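Local coordinates for protein succinate-semialdehyde dehydrogenase (NAD(P)(+)) (Marinobacter aquaeolei, PDB 3RH9) that probably catalyses the NAD(P)+-dependent oxidation of succinate semialdehyde to succinate, at residues A[149-154]-A[174-179]; A[228-233]-A[249-254]; A[153-158]-A[165-170]. One frame throughout, in Å; residues are numbered along the deposited sequence.

Contact 1. Residues A[149-154]-A[174-179]; sequences GVTGLI and AGCPSV
Strand 151-154 and the start of strand 178-181 are the two parallel arms of a beta-alpha-beta crossover, joined through helix 162-174 in the Rossmann-like fold of aldehyde dehydrogenases, and T151 pairs with S178 where they meet. T151 gives its N-H to P177 O (3.0 Å) and takes the N-H of V179 on its own carbonyl O (2.8 Å). L153 N then returns to V179 O, and at 161° this third bond is nearly straight. On the face carrying T151 and S178, the threonine OG1 lies between backbone N and carbonyl carbon (chi1 58°), which brings it beside S178 CB at 3.7 Å. The serine hydroxyl turns from this partner to a weak hydrogen bond with M206 O. The face of V179 is finished differently, because its bridge partner G152 has no side chain and V150 supplies the neighbour. There helix 48-61 adds cover, with A54 and V55 on V179 and Q59 on V150. V150 uses both branches: its side chain crosses that of P177 at about a right angle, CG2 4.1 Å from P177 CB, and its CG1 meets V179 CG2 at 4.2 Å.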
loop_
_atom_site.group_PDB
_atom_site.type_symbol
_atom_site.label_atom_id
_atom_site.label_comp_id
_atom_site.label_asym_id
_atom_site.label_seq_id
_atom_site.Cartn_x
_atom_site.Cartn_y
_atom_site.Cartn_z
ATOM N N GLY A 149 -12.212 5.411 -6.194
ATOM C CA GLY A 149 -13.611 5.068 -6.181
ATOM C C GLY A 149 -14.118 5.474 -4.834
ATOM O O GLY A 149 -13.471 6.265 -4.157
ATOM N N VAL A 150 -15.268 4.940 -4.447
ATOM C CA VAL A 150 -15.863 5.258 -3.152
ATOM C C VAL A 150 -15.044 4.664 -1.989
ATOM O O VAL A 150 -14.789 3.451 -1.940
ATOM C CB VAL A 150 -17.350 4.786 -3.074
ATOM C CG1 VAL A 150 -17.903 4.992 -1.688
ATOM C CG2 VAL A 150 -18.188 5.527 -4.086
ATOM N N THR A 151 -14.635 5.512 -1.054
ATOM C CA THR A 151 -13.837 5.023 0.060
ATOM C C THR A 151 -14.594 5.019 1.374
ATOM O O THR A 151 -15.507 5.793 1.573
ATOM C CB THR A 151 -12.545 5.841 0.225
ATOM O OG1 THR A 151 -12.868 7.222 0.435
ATOM C CG2 THR A 151 -11.714 5.723 -1.025
ATOM N N GLY A 152 -14.200 4.132 2.271
ATOM C CA GLY A 152 -14.712 4.143 3.619
ATOM C C GLY A 152 -13.677 4.741 4.536
ATOM O O GLY A 152 -12.569 4.230 4.645
ATOM N N LEU A 153 -14.037 5.838 5.186
ATOM C CA LEU A 153 -13.152 6.502 6.130
ATOM C C LEU A 153 -13.530 6.148 7.581
ATOM O O LEU A 153 -14.615 6.550 8.069
ATOM C CB LEU A 153 -13.211 8.016 5.915
ATOM C CG LEU A 153 -12.935 8.507 4.493
ATOM C CD1 LEU A 153 -12.557 9.963 4.498
ATOM C CD2 LEU A 153 -11.832 7.708 3.875
ATOM N N ILE A 154 -12.655 5.402 8.263
ATOM C CA ILE A 154 -12.937 4.934 9.620
ATOM C C ILE A 154 -11.958 5.508 10.635
ATOM O O ILE A 154 -10.736 5.316 10.515
ATOM C CB ILE A 154 -12.913 3.400 9.687
ATOM C CG1 ILE A 154 -13.560 2.819 8.437
ATOM C CG2 ILE A 154 -13.606 2.889 10.930
ATOM C CD1 ILE A 154 -13.653 1.311 8.471
ATOM N N ALA A 174 -8.826 14.092 -4.389
ATOM C CA ALA A 174 -8.764 12.981 -5.342
ATOM C C ALA A 174 -10.060 12.797 -6.153
ATOM O O ALA A 174 -10.078 12.121 -7.192
ATOM C CB ALA A 174 -8.422 11.698 -4.612
ATOM N N GLY A 175 -11.142 13.394 -5.670
ATOM C CA GLY A 175 -12.441 13.214 -6.285
ATOM C C GLY A 175 -13.121 11.948 -5.792
ATOM O O GLY A 175 -13.970 11.393 -6.479
ATOM N N CYS A 176 -12.742 11.486 -4.600
ATOM C CA CYS A 176 -13.295 10.250 -4.041
ATOM C C CYS A 176 -14.469 10.509 -3.130
ATOM O O CYS A 176 -14.298 11.089 -2.071
ATOM C CB CYS A 176 -12.226 9.472 -3.263
ATOM S SG CYS A 176 -11.145 8.528 -4.342
ATOM N N PRO A 177 -15.668 10.086 -3.546
ATOM C CA PRO A 177 -16.803 10.129 -2.616
ATOM C C PRO A 177 -16.505 9.199 -1.444
ATOM O O PRO A 177 -15.865 8.163 -1.612
ATOM C CB PRO A 177 -17.974 9.592 -3.456
ATOM C CG PRO A 177 -17.532 9.717 -4.893
ATOM C CD PRO A 177 -16.042 9.532 -4.859
ATOM N N SER A 178 -16.945 9.563 -0.255
ATOM C CA SER A 178 -16.586 8.778 0.906
ATOM C C SER A 178 -17.778 8.457 1.804
ATOM O O SER A 178 -18.771 9.178 1.842
ATOM C CB SER A 178 -15.478 9.483 1.690
ATOM O OG SER A 178 -15.783 10.853 1.894
ATOM N N VAL A 179 -17.664 7.344 2.511
ATOM C CA VAL A 179 -18.630 6.953 3.510
ATOM C C VAL A 179 -17.883 7.008 4.829
ATOM O O VAL A 179 -16.820 6.401 4.958
ATOM C CB VAL A 179 -19.112 5.540 3.241
ATOM C CG1 VAL A 179 -19.957 5.043 4.390
ATOM C CG2 VAL A 179 -19.873 5.490 1.946
#

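Contact 2. Residues A[228-233]-A[249-254]; sequences PMLSFT and QVKKLA
A parallel strand pairing, M229 with K252, L230 with L253 and S231 with A254, joins strand 229-233 to strand 252-256, the strands of a beta-alpha-beta unit connected by helix 236-245. The short strand axes lie 4.8 Å apart and differ by only 16° in direction. Four backbone bonds hold them: K252 N to P228 O, L230 N to K252 O, A254 N to L230 O and F232 N to A254 O. The last is nearly straight, whereas the first is bent to 138° where the pairing begins.

On one face, selenomethionine M229 reaches out with CG anti to its backbone N (chi1 159°) and the chain extended. Its SE lies obliquely across the K252 methylenes, 3.7 Å from CG, and its terminal CE meets A254 CB at 3.6 Å. A254 CB also lies beside S231 OG, a hydroxyl whose hydrogen-bond partner is K167 NZ. K252 continues outward, its NZ bonded to E473 O.

On the other face, L253 brings CD2 to within 3.6 Å of L230 CB. The L230 CD1 methyl rests against the bent chain of K251, 3.5 Å from CD, while the lysine NZ turns to V227 O for a hydrogen bond. An alanine in place of K251 is likely to uncover L230 CD1 and leave V227 O without its ammonium partner. Farther along, F232 packs on V238 and L242 of helix 236-245.

Both lysines thus work in two parts: their methylenes serve as apolar packing for M229 and L230, while their charged ends are drawn off to backbone carbonyls beyond the two segments.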
loop_
_atom_site.group_PDB
_atom_site.type_symbol
_atom_site.label_atom_id
_atom_site.label_comp_id
_atom_site.label_asym_id
_atom_site.label_seq_id
_atom_site.Cartn_x
_atom_site.Cartn_y
_atom_site.Cartn_z
ATOM N N PRO A 228 -13.612 0.311 -3.113
ATOM C CA PRO A 228 -12.303 -0.225 -3.486
ATOM C C PRO A 228 -11.230 0.055 -2.447
ATOM O O PRO A 228 -10.233 -0.648 -2.402
ATOM C CB PRO A 228 -11.970 0.539 -4.763
ATOM C CG PRO A 228 -13.251 1.104 -5.224
ATOM C CD PRO A 228 -14.037 1.383 -4.017
HETATM N N MSE A 229 -11.425 1.082 -1.634
HETATM C CA MSE A 229 -10.414 1.454 -0.671
HETATM C C MSE A 229 -10.959 1.793 0.705
HETATM O O MSE A 229 -11.977 2.462 0.836
HETATM C CB MSE A 229 -9.591 2.623 -1.186
HETATM C CG MSE A 229 -8.894 3.374 -0.086
HETATM SE SE MSE A 229 -7.322 4.288 -0.752
HETATM C CE MSE A 229 -6.409 4.605 0.955
ATOM N N LEU A 230 -10.239 1.339 1.725
ATOM C CA LEU A 230 -10.546 1.664 3.098
ATOM C C LEU A 230 -9.397 2.432 3.738
ATOM O O LEU A 230 -8.242 2.016 3.649
ATOM C CB LEU A 230 -10.792 0.385 3.881
ATOM C CG LEU A 230 -12.248 -0.050 3.999
ATOM C CD1 LEU A 230 -12.765 -0.527 2.665
ATOM C CD2 LEU A 230 -12.348 -1.137 5.037
ATOM N N SER A 231 -9.713 3.556 4.376
ATOM C CA SER A 231 -8.723 4.270 5.170
ATOM C C SER A 231 -9.114 4.203 6.648
ATOM O O SER A 231 -10.080 4.834 7.071
ATOM C CB SER A 231 -8.562 5.720 4.699
ATOM O OG SER A 231 -7.509 6.373 5.396
ATOM N N PHE A 232 -8.351 3.423 7.415
ATOM C CA PHE A 232 -8.671 3.130 8.812
ATOM C C PHE A 232 -7.570 3.553 9.803
ATOM O O PHE A 232 -6.408 3.156 9.681
ATOM C CB PHE A 232 -8.988 1.633 8.982
ATOM C CG PHE A 232 -8.998 1.166 10.417
ATOM C CD1 PHE A 232 -7.807 0.811 11.066
ATOM C CD2 PHE A 232 -10.193 1.081 11.125
ATOM C CE1 PHE A 232 -7.817 0.390 12.398
ATOM C CE2 PHE A 232 -10.205 0.654 12.460
ATOM C CZ PHE A 232 -9.017 0.308 13.090
ATOM N N THR A 233 -7.951 4.362 10.783
ATOM C CA THR A 233 -7.095 4.616 11.925
ATOM C C THR A 233 -7.786 4.000 13.122
ATOM O O THR A 233 -8.985 4.172 13.286
ATOM C CB THR A 233 -6.903 6.125 12.169
ATOM O OG1 THR A 233 -6.184 6.706 11.077
ATOM C CG2 THR A 233 -6.123 6.370 13.429
ATOM N N GLN A 249 -11.029 -9.358 -2.104
ATOM C CA GLN A 249 -11.086 -8.331 -3.136
ATOM C C GLN A 249 -9.755 -7.643 -3.336
ATOM O O GLN A 249 -9.606 -6.843 -4.265
ATOM C CB GLN A 249 -12.145 -7.297 -2.816
ATOM C CG GLN A 249 -13.541 -7.863 -2.804
ATOM C CD GLN A 249 -14.579 -6.772 -2.862
ATOM O OE1 GLN A 249 -14.479 -5.830 -3.674
ATOM N NE2 GLN A 249 -15.591 -6.886 -1.998
ATOM N N VAL A 250 -8.794 -7.959 -2.468
ATOM C CA VAL A 250 -7.493 -7.304 -2.484
ATOM C C VAL A 250 -7.697 -5.789 -2.381
ATOM O O VAL A 250 -7.196 -5.032 -3.185
ATOM C CB VAL A 250 -6.706 -7.645 -3.765
ATOM C CG1 VAL A 250 -5.255 -7.273 -3.611
ATOM C CG2 VAL A 250 -6.825 -9.108 -4.086
ATOM N N LYS A 251 -8.453 -5.348 -1.386
ATOM C CA LYS A 251 -8.767 -3.942 -1.284
ATOM C C LYS A 251 -7.524 -3.118 -0.988
ATOM O O LYS A 251 -6.630 -3.538 -0.262
ATOM C CB LYS A 251 -9.824 -3.701 -0.214
ATOM C CG LYS A 251 -11.264 -3.838 -0.683
ATOM C CD LYS A 251 -12.175 -2.971 0.176
ATOM C CE LYS A 251 -13.479 -3.667 0.550
ATOM N NZ LYS A 251 -14.534 -3.500 -0.431
ATOM N N LYS A 252 -7.471 -1.932 -1.556
ATOM C CA LYS A 252 -6.457 -0.968 -1.181
ATOM C C LYS A 252 -6.731 -0.453 0.240
ATOM O O LYS A 252 -7.823 0.011 0.536
ATOM C CB LYS A 252 -6.439 0.177 -2.195
ATOM C CG LYS A 252 -5.491 1.286 -1.843
ATOM C CD LYS A 252 -5.120 2.106 -3.078
ATOM C CE LYS A 252 -4.074 3.121 -2.714
ATOM N NZ LYS A 252 -3.695 3.934 -3.874
ATOM N N LEU A 253 -5.746 -0.559 1.125
ATOM C CA LEU A 253 -5.904 -0.076 2.507
ATOM C C LEU A 253 -4.861 0.966 2.914
ATOM O O LEU A 253 -3.693 0.855 2.573
ATOM C CB LEU A 253 -5.844 -1.237 3.499
ATOM C CG LEU A 253 -6.719 -2.465 3.238
ATOM C CD1 LEU A 253 -6.307 -3.636 4.157
ATOM C CD2 LEU A 253 -8.187 -2.114 3.408
ATOM N N ALA A 254 -5.300 1.992 3.627
ATOM C CA ALA A 254 -4.376 2.849 4.367
ATOM C C ALA A 254 -4.630 2.588 5.835
ATOM O O ALA A 254 -5.772 2.647 6.290
ATOM C CB ALA A 254 -4.582 4.322 4.044
#

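Contact 3. Residues A[153-158]-A[165-170]; sequences LIVPWN and AKKLSA
K167 lays its aliphatic chain against the end of strand 151-154 and the residue after it, overlapping L153 with its CB and V155 with its CD and CE. The lysine points from helix 162-174 toward the strand, while L153 and V155 point back, and the side chains slide past each other in opposite directions. L153 contributes a single methyl, CD1, which lies 3.7 Å from K167 CB and 4.2 Å from L168 CB, seated over the helix backbone where these two residues join. V155 meets the lysine at its other end, with CG1 4.0 Å from K167 CE. The same CE lies 3.7 Å from I154 O, a packing distance.

No hydrogen bond crosses between the two segments, and the fit is one of methyls and methylenes. The lysine chain runs extended as far as CE and then bends (chi4 -61°), turning NZ away from the apolar neighbours. That nitrogen is held by a salt bridge to E465 OE2 and a hydrogen bond to T233 OG1, together with the S231 bond, so three side chains fix the direction of the buried ammonium. The hydroxyls and the carboxylate would together be expected to offset the cost of burying the charge. The K167 side chain is also about 5 Å from that of E256, the predicted active-site residue.

L168 takes the next place on the helix and packs on S178 and I180 of strand 178-181, so it spans both strands of the crossover, touching L153 as well. This is the usual cover of a beta-alpha-beta crossover, in which the connecting helix packs on the face of the strands it links and runs back roughly antiparallel to them; here the chain leaving the first strand runs into a Pro-Trp-Asn sequence that is a hallmark of aldehyde dehydrogenases.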
loop_
_atom_site.group_PDB
_atom_site.type_symbol
_atom_site.label_atom_id
_atom_site.label_comp_id
_atom_site.label_asym_id
_atom_site.label_seq_id
_atom_site.Cartn_x
_atom_site.Cartn_y
_atom_site.Cartn_z
ATOM N N LEU A 153 -14.037 5.838 5.186
ATOM C CA LEU A 153 -13.152 6.502 6.130
ATOM C C LEU A 153 -13.530 6.148 7.581
ATOM O O LEU A 153 -14.615 6.550 8.069
ATOM C CB LEU A 153 -13.211 8.016 5.915
ATOM C CG LEU A 153 -12.935 8.507 4.493
ATOM C CD1 LEU A 153 -12.557 9.963 4.498
ATOM C CD2 LEU A 153 -11.832 7.708 3.875
ATOM N N ILE A 154 -12.655 5.402 8.263
ATOM C CA ILE A 154 -12.937 4.934 9.620
ATOM C C ILE A 154 -11.958 5.508 10.635
ATOM O O ILE A 154 -10.736 5.316 10.515
ATOM C CB ILE A 154 -12.913 3.400 9.687
ATOM C CG1 ILE A 154 -13.560 2.819 8.437
ATOM C CG2 ILE A 154 -13.606 2.889 10.930
ATOM C CD1 ILE A 154 -13.653 1.311 8.471
ATOM N N VAL A 155 -12.493 6.212 11.633
ATOM C CA VAL A 155 -11.651 6.952 12.576
ATOM C C VAL A 155 -11.949 6.585 14.031
ATOM O O VAL A 155 -13.040 6.110 14.330
ATOM C CB VAL A 155 -11.765 8.481 12.366
ATOM C CG1 VAL A 155 -11.369 8.853 10.931
ATOM C CG2 VAL A 155 -13.170 8.963 12.694
ATOM N N PRO A 156 -10.963 6.781 14.936
ATOM C CA PRO A 156 -11.110 6.422 16.343
ATOM C C PRO A 156 -11.600 7.619 17.125
ATOM O O PRO A 156 -11.886 8.663 16.546
ATOM C CB PRO A 156 -9.668 6.118 16.776
ATOM C CG PRO A 156 -8.791 6.519 15.661
ATOM C CD PRO A 156 -9.610 7.298 14.686
ATOM N N TRP A 157 -11.669 7.485 18.438
ATOM C CA TRP A 157 -12.069 8.604 19.261
ATOM C C TRP A 157 -10.902 9.518 19.636
ATOM O O TRP A 157 -11.151 10.610 20.135
ATOM C CB TRP A 157 -12.800 8.120 20.518
ATOM C CG TRP A 157 -12.068 7.034 21.242
ATOM C CD1 TRP A 157 -12.346 5.705 21.223
ATOM C CD2 TRP A 157 -10.913 7.191 22.067
ATOM N NE1 TRP A 157 -11.440 5.018 21.987
ATOM C CE2 TRP A 157 -10.548 5.908 22.518
ATOM C CE3 TRP A 157 -10.159 8.296 22.478
ATOM C CZ2 TRP A 157 -9.466 5.696 23.365
ATOM C CZ3 TRP A 157 -9.083 8.086 23.308
ATOM C CH2 TRP A 157 -8.744 6.794 23.747
ATOM N N ASN A 158 -9.649 9.099 19.403
ATOM C CA ASN A 158 -8.504 9.881 19.900
ATOM C C ASN A 158 -8.493 11.295 19.338
ATOM O O ASN A 158 -8.116 12.247 20.034
ATOM C CB ASN A 158 -7.122 9.271 19.628
ATOM C CG ASN A 158 -7.147 7.804 19.337
ATOM O OD1 ASN A 158 -8.006 7.060 19.809
ATOM N ND2 ASN A 158 -6.166 7.362 18.554
ATOM N N ALA A 165 -9.989 14.675 9.318
ATOM C CA ALA A 165 -9.504 15.784 8.497
ATOM C C ALA A 165 -8.364 15.352 7.585
ATOM O O ALA A 165 -8.276 15.798 6.438
ATOM C CB ALA A 165 -9.071 16.946 9.367
ATOM N N LYS A 166 -7.493 14.486 8.105
ATOM C CA LYS A 166 -6.381 13.946 7.331
ATOM C C LYS A 166 -6.907 13.122 6.166
ATOM O O LYS A 166 -6.373 13.172 5.061
ATOM C CB LYS A 166 -5.470 13.058 8.193
ATOM C CG LYS A 166 -4.816 13.741 9.400
ATOM C CD LYS A 166 -4.143 12.700 10.299
ATOM C CE LYS A 166 -3.254 13.342 11.359
ATOM N NZ LYS A 166 -2.458 12.330 12.155
ATOM N N LYS A 167 -7.954 12.354 6.408
ATOM C CA LYS A 167 -8.411 11.426 5.393
ATOM C C LYS A 167 -9.260 12.111 4.336
ATOM O O LYS A 167 -9.168 11.792 3.159
ATOM C CB LYS A 167 -9.182 10.260 6.021
ATOM C CG LYS A 167 -8.402 9.458 7.032
ATOM C CD LYS A 167 -9.166 8.204 7.449
ATOM C CE LYS A 167 -8.424 7.456 8.540
ATOM N NZ LYS A 167 -7.080 7.013 8.082
ATOM N N LEU A 168 -10.094 13.050 4.762
ATOM C CA LEU A 168 -11.109 13.607 3.880
ATOM C C LEU A 168 -10.538 14.681 2.969
ATOM O O LEU A 168 -10.926 14.789 1.817
ATOM C CB LEU A 168 -12.286 14.134 4.684
ATOM C CG LEU A 168 -13.479 14.570 3.840
ATOM C CD1 LEU A 168 -13.694 13.592 2.693
ATOM C CD2 LEU A 168 -14.748 14.740 4.693
ATOM N N SER A 169 -9.599 15.460 3.483
ATOM C CA SER A 169 -8.873 16.415 2.660
ATOM C C SER A 169 -8.178 15.747 1.470
ATOM O O SER A 169 -8.173 16.290 0.366
ATOM C CB SER A 169 -7.855 17.165 3.499
ATOM O OG SER A 169 -7.071 16.257 4.249
ATOM N N ALA A 170 -7.586 14.576 1.686
ATOM C CA ALA A 170 -6.924 13.852 0.592
ATOM C C ALA A 170 -7.936 13.186 -0.341
ATOM O O ALA A 170 -7.781 13.211 -1.550
ATOM C CB ALA A 170 -5.919 12.837 1.125
#

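In the fold
All three contacts belong to one sheet: contacts 1 and 2 pair its parallel strands, and contact 3 packs a helix on one face. Contacts 1 and 2 belong to two beta-alpha-beta units, with strand 207-209 between them in the chain and centres about 10 Å apart. Their strands 151-154 and 229-233 are neighbours, probably hydrogen-bonded from I154 N to S231 O and from S231 N to G152 O, 2.9 Å each. Contact 3 shares L153 and I154 with contact 1 and reaches contact 2 through K167 NZ, 2.8 Å from S231 OG. Toward the predicted active-site E256, side-chain separations fall from about 12 Å for L153 to about 7 Å for F232 and about 5 Å for K167.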